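Local coordinates for protein A-adding tRNA nucleotidyltransferase (Aquifex aeolicus, PDB 4WBY) that adds the terminal adenosine to the 3' CC end of tRNA using ATP, the last step in building the tRNA CCA terminus, at residues A20-L25 with A62-V67; F239-K244 with L276-N281; L282-G287 with M307-G312. All blocks are in the same frame, centred on the assembly; numbering follows the deposited sequence.

From the N terminus, contact 1 closes first: helix 7-22 runs out at 20-25, strands 26-30 and 45-51 follow, and helix 54-65 brings 62-67 back beside it, within the nucleotidyltransferase head. Contacts 2 and 3 come much later, in the all-helical part of the chain. Contact 2 closes a loop around helix 243-262 and helix 271-278; contact 3 then closes one around helix 284-293 and helix 298-309. The three follow in series, none nested or crossed. Contacts 2 and 3 adjoin, their centres about 12 Å apart, and Lys308 reaches back to the Ser280 carbonyl. Contact 1 lies across the molecule, with its centre more than 50 Å from either.

Contact 1: A20-L25 with A62-V67; sequences AKEMGL and ARRHGV
The guanidinium of Arg64 and the carboxylate of Glu22 meet edge to edge, their planes tilted 25° from each other. At the guanidinium edge, practically in its plane, sits the Glu22 carboxylate; across this contact nothing of Glu22 lies on a guanidinium face. The meeting is one-armed: Arg64 NH2 donates to Glu22 OE1 at 2.8 Å, with an N-H...O angle of 151°. OE1 is approached on its syn side, the arginine nitrogen standing 19° out of the carboxylate plane. The second oxygen stays back, with Glu22 OE2 3.7 Å from Arg64 NH1, so this is a monodentate salt bridge, not a bidentate one.

The two side chains reach for each other from opposite directions. In Glu22, CG is anti to the carbonyl carbon and the chain runs straight on; Arg64 starts the same way and stays extended to NE, so that the two charged ends meet between helix 7-22 and helix 54-65. Both residues belong to last helical turns. Gly24 and Gly66 close them with Schellman motifs: Leu25 N bonds to Ala20 O at 2.8 Å, and Val67 N to Ala62 O at 3.0 Å. Deeper down, Ala20 and Met23 pack on Leu57, tying together two helices of the nucleotidyltransferase head, while Ala62 and Val67 rest on strand 77-82.

Glu60, one turn back along the helix of Arg64, holds Arg64 NE in a second salt bridge. With two carboxylates as partners, the guanidinium is probably held against rotation. Since Glu22 lies near a helix C terminus, whose dipole would disfavour a negative charge, Arg64 is likely to offset that cost, though on this exposed surface solvent would weaken the attraction.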
loop_
_atom_site.group_PDB
_atom_site.type_symbol
_atom_site.label_atom_id
_atom_site.label_comp_id
_atom_site.label_asym_id
_atom_site.label_seq_id
_atom_site.Cartn_x
_atom_site.Cartn_y
_atom_site.Cartn_z
ATOM N N ALA A 20 -31.918 7.844 -7.373
ATOM C CA ALA A 20 -32.321 7.543 -6.001
ATOM C C ALA A 20 -33.712 8.105 -5.705
ATOM O O ALA A 20 -34.575 7.398 -5.168
ATOM C CB ALA A 20 -31.297 8.088 -5.004
ATOM N N LYS A 21 -33.942 9.363 -6.072
ATOM C CA LYS A 21 -35.253 9.968 -5.857
ATOM C C LYS A 21 -36.348 9.207 -6.603
ATOM O O LYS A 21 -37.427 8.973 -6.051
ATOM C CB LYS A 21 -35.276 11.434 -6.286
ATOM C CG LYS A 21 -36.610 12.117 -5.966
ATOM C CD LYS A 21 -36.783 12.249 -4.458
ATOM C CE LYS A 21 -38.163 12.730 -4.073
ATOM N NZ LYS A 21 -39.186 11.683 -4.292
ATOM N N GLU A 22 -36.074 8.819 -7.851
ATOM C CA GLU A 22 -37.058 8.073 -8.640
ATOM C C GLU A 22 -37.451 6.767 -7.949
ATOM O O GLU A 22 -38.595 6.313 -8.056
ATOM C CB GLU A 22 -36.519 7.769 -10.041
ATOM C CG GLU A 22 -36.261 8.988 -10.915
ATOM C CD GLU A 22 -35.564 8.630 -12.219
ATOM O OE1 GLU A 22 -35.728 7.486 -12.691
ATOM O OE2 GLU A 22 -34.844 9.491 -12.769
ATOM N N MET A 23 -36.497 6.178 -7.232
ATOM C CA MET A 23 -36.709 4.916 -6.529
ATOM C C MET A 23 -37.163 5.080 -5.081
ATOM O O MET A 23 -37.387 4.091 -4.377
ATOM C CB MET A 23 -35.427 4.093 -6.554
ATOM C CG MET A 23 -34.976 3.764 -7.943
ATOM S SD MET A 23 -33.462 2.818 -7.922
ATOM C CE MET A 23 -33.430 2.314 -9.639
ATOM N N GLY A 24 -37.278 6.324 -4.633
ATOM C CA GLY A 24 -37.650 6.600 -3.255
ATOM C C GLY A 24 -36.543 6.297 -2.258
ATOM O O GLY A 24 -36.814 6.002 -1.091
ATOM N N LEU A 25 -35.295 6.378 -2.715
ATOM C CA LEU A 25 -34.134 6.079 -1.877
ATOM C C LEU A 25 -33.269 7.309 -1.668
ATOM O O LEU A 25 -33.522 8.354 -2.257
ATOM C CB LEU A 25 -33.294 4.973 -2.510
ATOM C CG LEU A 25 -34.100 3.759 -2.967
ATOM C CD1 LEU A 25 -33.190 2.721 -3.600
ATOM C CD2 LEU A 25 -34.877 3.170 -1.794
ATOM N N ALA A 62 -26.327 1.514 -14.624
ATOM C CA ALA A 62 -25.580 0.753 -15.622
ATOM C C ALA A 62 -26.356 0.618 -16.931
ATOM O O ALA A 62 -25.780 0.734 -18.011
ATOM C CB ALA A 62 -25.229 -0.612 -15.082
ATOM N N ARG A 63 -27.656 0.360 -16.827
ATOM C CA ARG A 63 -28.513 0.251 -18.003
ATOM C C ARG A 63 -28.493 1.552 -18.812
ATOM O O ARG A 63 -28.359 1.545 -20.047
ATOM C CB ARG A 63 -29.945 -0.088 -17.581
ATOM C CG ARG A 63 -30.897 -0.280 -18.745
ATOM C CD ARG A 63 -32.356 -0.348 -18.288
ATOM N NE ARG A 63 -32.847 0.949 -17.827
ATOM C CZ ARG A 63 -33.266 1.915 -18.636
ATOM N NH1 ARG A 63 -33.260 1.725 -19.946
ATOM N NH2 ARG A 63 -33.696 3.067 -18.139
ATOM N N ARG A 64 -28.610 2.674 -18.113
ATOM C CA ARG A 64 -28.634 3.957 -18.798
ATOM C C ARG A 64 -27.316 4.261 -19.495
ATOM O O ARG A 64 -27.303 4.914 -20.543
ATOM C CB ARG A 64 -28.984 5.070 -17.820
ATOM C CG ARG A 64 -30.375 4.914 -17.262
ATOM C CD ARG A 64 -30.757 6.073 -16.370
ATOM N NE ARG A 64 -32.027 5.806 -15.707
ATOM C CZ ARG A 64 -32.720 6.705 -15.016
ATOM N NH1 ARG A 64 -32.278 7.948 -14.903
ATOM N NH2 ARG A 64 -33.862 6.359 -14.447
ATOM N N HIS A 65 -26.209 3.777 -18.930
ATOM C CA HIS A 65 -24.896 4.030 -19.519
ATOM C C HIS A 65 -24.392 2.902 -20.419
ATOM O O HIS A 65 -23.314 3.011 -21.002
ATOM C CB HIS A 65 -23.887 4.326 -18.411
ATOM C CG HIS A 65 -24.052 5.694 -17.838
ATOM N ND1 HIS A 65 -23.349 6.783 -18.309
ATOM C CD2 HIS A 65 -24.887 6.170 -16.880
ATOM C CE1 HIS A 65 -23.718 7.862 -17.642
ATOM N NE2 HIS A 65 -24.655 7.518 -16.776
ATOM N N GLY A 66 -25.186 1.842 -20.556
ATOM C CA GLY A 66 -24.812 0.718 -21.396
ATOM C C GLY A 66 -23.564 -0.017 -20.935
ATOM O O GLY A 66 -22.784 -0.489 -21.770
ATOM N N VAL A 67 -23.363 -0.126 -19.620
ATOM C CA VAL A 67 -22.191 -0.841 -19.103
ATOM C C VAL A 67 -22.566 -2.091 -18.318
ATOM O O VAL A 67 -23.674 -2.200 -17.788
ATOM C CB VAL A 67 -21.307 0.062 -18.195
ATOM C CG1 VAL A 67 -20.770 1.248 -18.993
ATOM C CG2 VAL A 67 -22.062 0.514 -16.932
#

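Contact 2: F239-K244 with L276-N281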
loop_
_atom_site.group_PDB
_atom_site.type_symbol
_atom_site.label_atom_id
_atom_site.label_comp_id
_atom_site.label_asym_id
_atom_site.label_seq_id
_atom_site.Cartn_x
_atom_site.Cartn_y
_atom_site.Cartn_z
ATOM N N PHE A 239 10.468 -12.402 15.219
ATOM C CA PHE A 239 10.940 -11.104 14.766
ATOM C C PHE A 239 11.332 -10.207 15.931
ATOM O O PHE A 239 10.608 -10.117 16.917
ATOM C CB PHE A 239 9.883 -10.378 13.926
ATOM C CG PHE A 239 10.232 -8.939 13.662
ATOM C CD1 PHE A 239 11.111 -8.597 12.645
ATOM C CD2 PHE A 239 9.729 -7.936 14.470
ATOM C CE1 PHE A 239 11.454 -7.277 12.428
ATOM C CE2 PHE A 239 10.068 -6.618 14.255
ATOM C CZ PHE A 239 10.928 -6.285 13.242
ATOM N N GLN A 240 12.464 -9.523 15.787
ATOM C CA GLN A 240 12.893 -8.497 16.733
ATOM C C GLN A 240 13.531 -7.323 15.994
ATOM O O GLN A 240 14.276 -7.516 15.028
ATOM C CB GLN A 240 13.891 -9.061 17.753
ATOM C CG GLN A 240 13.335 -10.143 18.669
ATOM C CD GLN A 240 14.373 -10.675 19.641
ATOM O OE1 GLN A 240 15.445 -10.090 19.802
ATOM N NE2 GLN A 240 14.059 -11.791 20.291
ATOM N N TRP A 241 13.235 -6.110 16.442
ATOM C CA TRP A 241 13.943 -4.935 15.956
ATOM C C TRP A 241 15.350 -4.857 16.533
ATOM O O TRP A 241 15.617 -5.367 17.624
ATOM C CB TRP A 241 13.206 -3.656 16.334
ATOM C CG TRP A 241 12.013 -3.332 15.509
ATOM C CD1 TRP A 241 10.715 -3.615 15.805
ATOM C CD2 TRP A 241 12.001 -2.639 14.255
ATOM N NE1 TRP A 241 9.891 -3.137 14.811
ATOM C CE2 TRP A 241 10.658 -2.540 13.846
ATOM C CE3 TRP A 241 12.997 -2.090 13.440
ATOM C CZ2 TRP A 241 10.281 -1.910 12.666
ATOM C CZ3 TRP A 241 12.622 -1.473 12.260
ATOM C CH2 TRP A 241 11.277 -1.384 11.888
ATOM N N ASN A 242 16.242 -4.203 15.798
ATOM C CA ASN A 242 17.497 -3.726 16.365
ATOM C C ASN A 242 17.971 -2.515 15.575
ATOM O O ASN A 242 17.420 -2.200 14.513
ATOM C CB ASN A 242 18.570 -4.820 16.381
ATOM C CG ASN A 242 18.880 -5.351 15.004
ATOM O OD1 ASN A 242 19.347 -4.617 14.138
ATOM N ND2 ASN A 242 18.635 -6.640 14.797
ATOM N N GLU A 243 18.987 -1.838 16.099
ATOM C CA GLU A 243 19.464 -0.590 15.521
ATOM C C GLU A 243 20.036 -0.787 14.122
ATOM O O GLU A 243 19.836 0.053 13.247
ATOM C CB GLU A 243 20.511 0.047 16.441
ATOM C CG GLU A 243 21.119 1.339 15.913
ATOM C CD GLU A 243 20.133 2.498 15.882
ATOM O OE1 GLU A 243 19.031 2.376 16.458
ATOM O OE2 GLU A 243 20.468 3.539 15.279
ATOM N N LYS A 244 20.728 -1.905 13.913
ATOM C CA LYS A 244 21.303 -2.222 12.606
ATOM C C LYS A 244 20.238 -2.270 11.512
ATOM O O LYS A 244 20.399 -1.662 10.455
ATOM C CB LYS A 244 22.043 -3.559 12.651
ATOM C CG LYS A 244 23.398 -3.537 11.976
ATOM C CD LYS A 244 24.426 -2.847 12.856
ATOM C CE LYS A 244 24.603 -3.589 14.171
ATOM N NZ LYS A 244 24.969 -5.017 13.946
ATOM N N LEU A 276 12.072 -7.161 3.107
ATOM C CA LEU A 276 13.212 -8.076 3.097
ATOM C C LEU A 276 14.262 -7.696 4.133
ATOM O O LEU A 276 14.802 -8.564 4.815
ATOM C CB LEU A 276 13.872 -8.122 1.717
ATOM C CG LEU A 276 13.022 -8.751 0.613
ATOM C CD1 LEU A 276 13.794 -8.795 -0.697
ATOM C CD2 LEU A 276 12.569 -10.153 1.003
ATOM N N ILE A 277 14.560 -6.404 4.250
ATOM C CA ILE A 277 15.489 -5.944 5.283
ATOM C C ILE A 277 14.920 -6.222 6.683
ATOM O O ILE A 277 15.640 -6.697 7.567
ATOM C CB ILE A 277 15.810 -4.438 5.131
ATOM C CG1 ILE A 277 16.596 -4.177 3.838
ATOM C CG2 ILE A 277 16.582 -3.918 6.335
ATOM C CD1 ILE A 277 17.838 -5.047 3.677
ATOM N N LEU A 278 13.630 -5.945 6.876
ATOM C CA LEU A 278 12.962 -6.204 8.154
ATOM C C LEU A 278 13.083 -7.641 8.644
ATOM O O LEU A 278 13.267 -7.884 9.832
ATOM C CB LEU A 278 11.475 -5.869 8.047
ATOM C CG LEU A 278 10.928 -4.535 8.508
ATOM C CD1 LEU A 278 9.441 -4.582 8.272
ATOM C CD2 LEU A 278 11.249 -4.285 9.971
ATOM N N ILE A 279 12.979 -8.598 7.724
ATOM C CA ILE A 279 12.956 -10.004 8.108
ATOM C C ILE A 279 14.304 -10.676 7.880
ATOM O O ILE A 279 14.413 -11.898 7.924
ATOM C CB ILE A 279 11.856 -10.780 7.348
ATOM C CG1 ILE A 279 12.148 -10.804 5.842
ATOM C CG2 ILE A 279 10.475 -10.173 7.651
ATOM C CD1 ILE A 279 11.284 -11.768 5.054
ATOM N N SER A 280 15.333 -9.865 7.662
ATOM C CA SER A 280 16.640 -10.378 7.274
ATOM C C SER A 280 17.355 -11.131 8.393
ATOM O O SER A 280 18.348 -11.793 8.131
ATOM C CB SER A 280 17.522 -9.236 6.765
ATOM O OG SER A 280 17.814 -8.308 7.795
ATOM N N ASN A 281 16.864 -11.057 9.626
ATOM C CA ASN A 281 17.504 -11.815 10.700
ATOM C C ASN A 281 16.732 -13.073 11.093
ATOM O O ASN A 281 17.181 -13.844 11.940
ATOM C CB ASN A 281 17.718 -10.931 11.927
ATOM C CG ASN A 281 18.849 -9.949 11.736
ATOM O OD1 ASN A 281 19.838 -10.251 11.065
ATOM N ND2 ASN A 281 18.715 -8.767 12.320
#
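Just before Leu278, the leucine that meets Phe239 and Trp241, the carbonyl oxygen of Ile277 is gripped twice by Ser280. Ser280 OG donates to Ile277 O at 2.7 Å, 19° out of the carbonyl plane, and Ser280 N bonds to the same Ile277 O at 3.2 Å. Together they tie down the chain where helix 271-278 ends.

Across the contact, Leu278 presents both carbonyl and side chain. Leu278 O lies in the plane of the Phe239 ring, at its edge, 3.2 Å from Phe239 CE1. Leu278 CD2 makes a CH-pi contact over the six-membered ring of Trp241, 3.9 Å from its centroid and 27° off the normal. Phe239 CZ rests on that same indole face, 3.8 Å from Leu278 CD2. In this all-helical part of the chain, the aromatic pair thus joins the lead-in to helix 243-262 to the end of helix 271-278, with Leu232 packed against both Phe239 and Leu278. Phe239 gets there with CG anti to its own nitrogen (chi1 169°). Cutting the ring back to an alanine is likely to open a gap beside Leu278 CD2 and leave the indole of Trp241 freer to turn. Asn242, next in line, is the N-cap of helix 243-262, its OD1 accepting from Val245 N.

Contact 3: L282-G287 with M307-G312; sequences LDYERG and MKFKLG
Phe309 drives its edge into the face of Tyr284 in a T-shaped stack, planes at 88° and centroids 4.9 Å apart. Phe309 CE1 stands over the centre of the tyrosine ring, 3.6 Å from Tyr284 CE2 at its closest. With CG anti to the backbone N (chi1 166°), the tyrosine ring is carried out toward helix 298-309.

An apolar contact adds to it: Lys308 CG comes obliquely to the same ring, 4.0 Å from Tyr284 CD1.

The polar bonds gather at the lysine tip. Bent at chi2 and chi3, Lys308 curls round to donate from NZ to Leu282 O at 3.1 Å, with a C=O...N angle of 165°. A water accepts from Lys308 NZ at 2.8 Å and also approaches Leu282 O, though so closely that this second leg of the bridge is doubtful in detail. Ser280 O takes a further bond from the ammonium, which therefore clamps two carbonyls of the turn. Asp283, at the N-cap position, makes a salt bridge from OD2 to Arg286 NH2 at 3.2 Å.

With the start of helix 284-293 beside the end of helix 298-309, this is the open end of a helical hairpin.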
loop_
_atom_site.group_PDB
_atom_site.type_symbol
_atom_site.label_atom_id
_atom_site.label_comp_id
_atom_site.label_asym_id
_atom_site.label_seq_id
_atom_site.Cartn_x
_atom_site.Cartn_y
_atom_site.Cartn_z
ATOM N N LEU A 282 15.570 -13.273 10.482
ATOM C CA LEU A 282 14.834 -14.523 10.638
ATOM C C LEU A 282 15.596 -15.680 10.007
ATOM O O LEU A 282 16.336 -15.485 9.043
ATOM C CB LEU A 282 13.456 -14.438 9.983
ATOM C CG LEU A 282 12.374 -13.505 10.512
ATOM C CD1 LEU A 282 11.113 -13.733 9.701
ATOM C CD2 LEU A 282 12.118 -13.743 11.988
ATOM N N ASP A 283 15.381 -16.881 10.534
ATOM C CA ASP A 283 15.841 -18.103 9.881
ATOM C C ASP A 283 15.203 -18.184 8.503
ATOM O O ASP A 283 14.084 -17.709 8.305
ATOM C CB ASP A 283 15.483 -19.340 10.701
ATOM C CG ASP A 283 16.217 -19.395 12.025
ATOM O OD1 ASP A 283 17.417 -19.047 12.057
ATOM O OD2 ASP A 283 15.596 -19.783 13.036
ATOM N N TYR A 284 15.912 -18.782 7.556
ATOM C CA TYR A 284 15.458 -18.809 6.170
ATOM C C TYR A 284 14.069 -19.426 6.004
ATOM O O TYR A 284 13.232 -18.886 5.283
ATOM C CB TYR A 284 16.472 -19.559 5.305
ATOM C CG TYR A 284 15.952 -19.939 3.941
ATOM C CD1 TYR A 284 15.659 -18.968 2.989
ATOM C CD2 TYR A 284 15.754 -21.271 3.604
ATOM C CE1 TYR A 284 15.185 -19.321 1.736
ATOM C CE2 TYR A 284 15.279 -21.632 2.361
ATOM C CZ TYR A 284 14.998 -20.657 1.431
ATOM O OH TYR A 284 14.526 -21.031 0.193
ATOM N N GLU A 285 13.820 -20.547 6.677
ATOM C CA GLU A 285 12.535 -21.233 6.563
ATOM C C GLU A 285 11.358 -20.361 6.982
ATOM O O GLU A 285 10.332 -20.338 6.304
ATOM C CB GLU A 285 12.524 -22.512 7.399
ATOM C CG GLU A 285 13.227 -23.683 6.752
ATOM C CD GLU A 285 14.730 -23.533 6.770
ATOM O OE1 GLU A 285 15.232 -22.682 7.539
ATOM O OE2 GLU A 285 15.408 -24.264 6.017
ATOM N N ARG A 286 11.489 -19.656 8.100
ATOM C CA ARG A 286 10.383 -18.814 8.546
ATOM C C ARG A 286 10.228 -17.586 7.649
ATOM O O ARG A 286 9.108 -17.161 7.384
ATOM C CB ARG A 286 10.542 -18.394 10.012
ATOM C CG ARG A 286 11.908 -17.892 10.416
ATOM C CD ARG A 286 11.966 -17.573 11.909
ATOM N NE ARG A 286 13.344 -17.393 12.358
ATOM C CZ ARG A 286 13.701 -16.898 13.536
ATOM N NH1 ARG A 286 12.779 -16.520 14.410
ATOM N NH2 ARG A 286 14.988 -16.777 13.840
ATOM N N GLY A 287 11.339 -17.032 7.166
ATOM C CA GLY A 287 11.266 -15.926 6.221
ATOM C C GLY A 287 10.591 -16.339 4.923
ATOM O O GLY A 287 9.744 -15.616 4.388
ATOM N N MET A 307 19.489 -13.458 -0.916
ATOM C CA MET A 307 19.972 -12.715 0.238
ATOM C C MET A 307 20.518 -13.682 1.287
ATOM O O MET A 307 21.594 -13.458 1.849
ATOM C CB MET A 307 18.840 -11.832 0.824
ATOM C CG MET A 307 19.321 -10.785 1.823
ATOM S SD MET A 307 18.028 -9.703 2.460
ATOM C CE MET A 307 17.144 -10.831 3.530
ATOM N N LYS A 308 19.794 -14.767 1.542
ATOM C CA LYS A 308 20.190 -15.677 2.615
ATOM C C LYS A 308 21.360 -16.588 2.222
ATOM O O LYS A 308 22.292 -16.767 3.011
ATOM C CB LYS A 308 18.999 -16.522 3.073
ATOM C CG LYS A 308 17.820 -15.705 3.589
ATOM C CD LYS A 308 18.209 -14.772 4.717
ATOM C CE LYS A 308 18.472 -15.549 5.993
ATOM N NZ LYS A 308 18.670 -14.645 7.154
ATOM N N PHE A 309 21.324 -17.153 1.016
ATOM C CA PHE A 309 22.305 -18.162 0.605
ATOM C C PHE A 309 23.523 -17.635 -0.139
ATOM O O PHE A 309 24.645 -18.135 0.055
ATOM C CB PHE A 309 21.622 -19.199 -0.284
ATOM C CG PHE A 309 20.806 -20.194 0.469
ATOM C CD1 PHE A 309 19.490 -19.919 0.806
ATOM C CD2 PHE A 309 21.353 -21.416 0.836
ATOM C CE1 PHE A 309 18.731 -20.841 1.503
ATOM C CE2 PHE A 309 20.611 -22.336 1.540
ATOM C CZ PHE A 309 19.293 -22.053 1.871
ATOM N N LYS A 310 23.319 -16.661 -1.011
ATOM C CA LYS A 310 24.324 -16.329 -2.012
ATOM C C LYS A 310 24.925 -14.945 -1.853
ATOM O O LYS A 310 26.009 -14.681 -2.354
ATOM C CB LYS A 310 23.725 -16.461 -3.423
ATOM C CG LYS A 310 23.167 -17.842 -3.717
ATOM C CD LYS A 310 22.836 -18.012 -5.187
ATOM C CE LYS A 310 22.393 -19.437 -5.485
ATOM N NZ LYS A 310 23.423 -20.431 -5.075
ATOM N N LEU A 311 24.234 -14.053 -1.156
ATOM C CA LEU A 311 24.661 -12.665 -1.125
ATOM C C LEU A 311 25.981 -12.489 -0.372
ATOM O O LEU A 311 26.784 -11.632 -0.728
ATOM C CB LEU A 311 23.554 -11.795 -0.513
ATOM C CG LEU A 311 23.718 -10.272 -0.538
ATOM C CD1 LEU A 311 23.801 -9.762 -1.963
ATOM C CD2 LEU A 311 22.572 -9.585 0.203
ATOM N N GLY A 312 26.214 -13.310 0.650
ATOM C CA GLY A 312 27.461 -13.249 1.390
ATOM C C GLY A 312 28.650 -13.483 0.479
ATOM O O GLY A 312 29.597 -12.698 0.456
HETATM O O HOH W 1 15.942 -13.903 7.171
#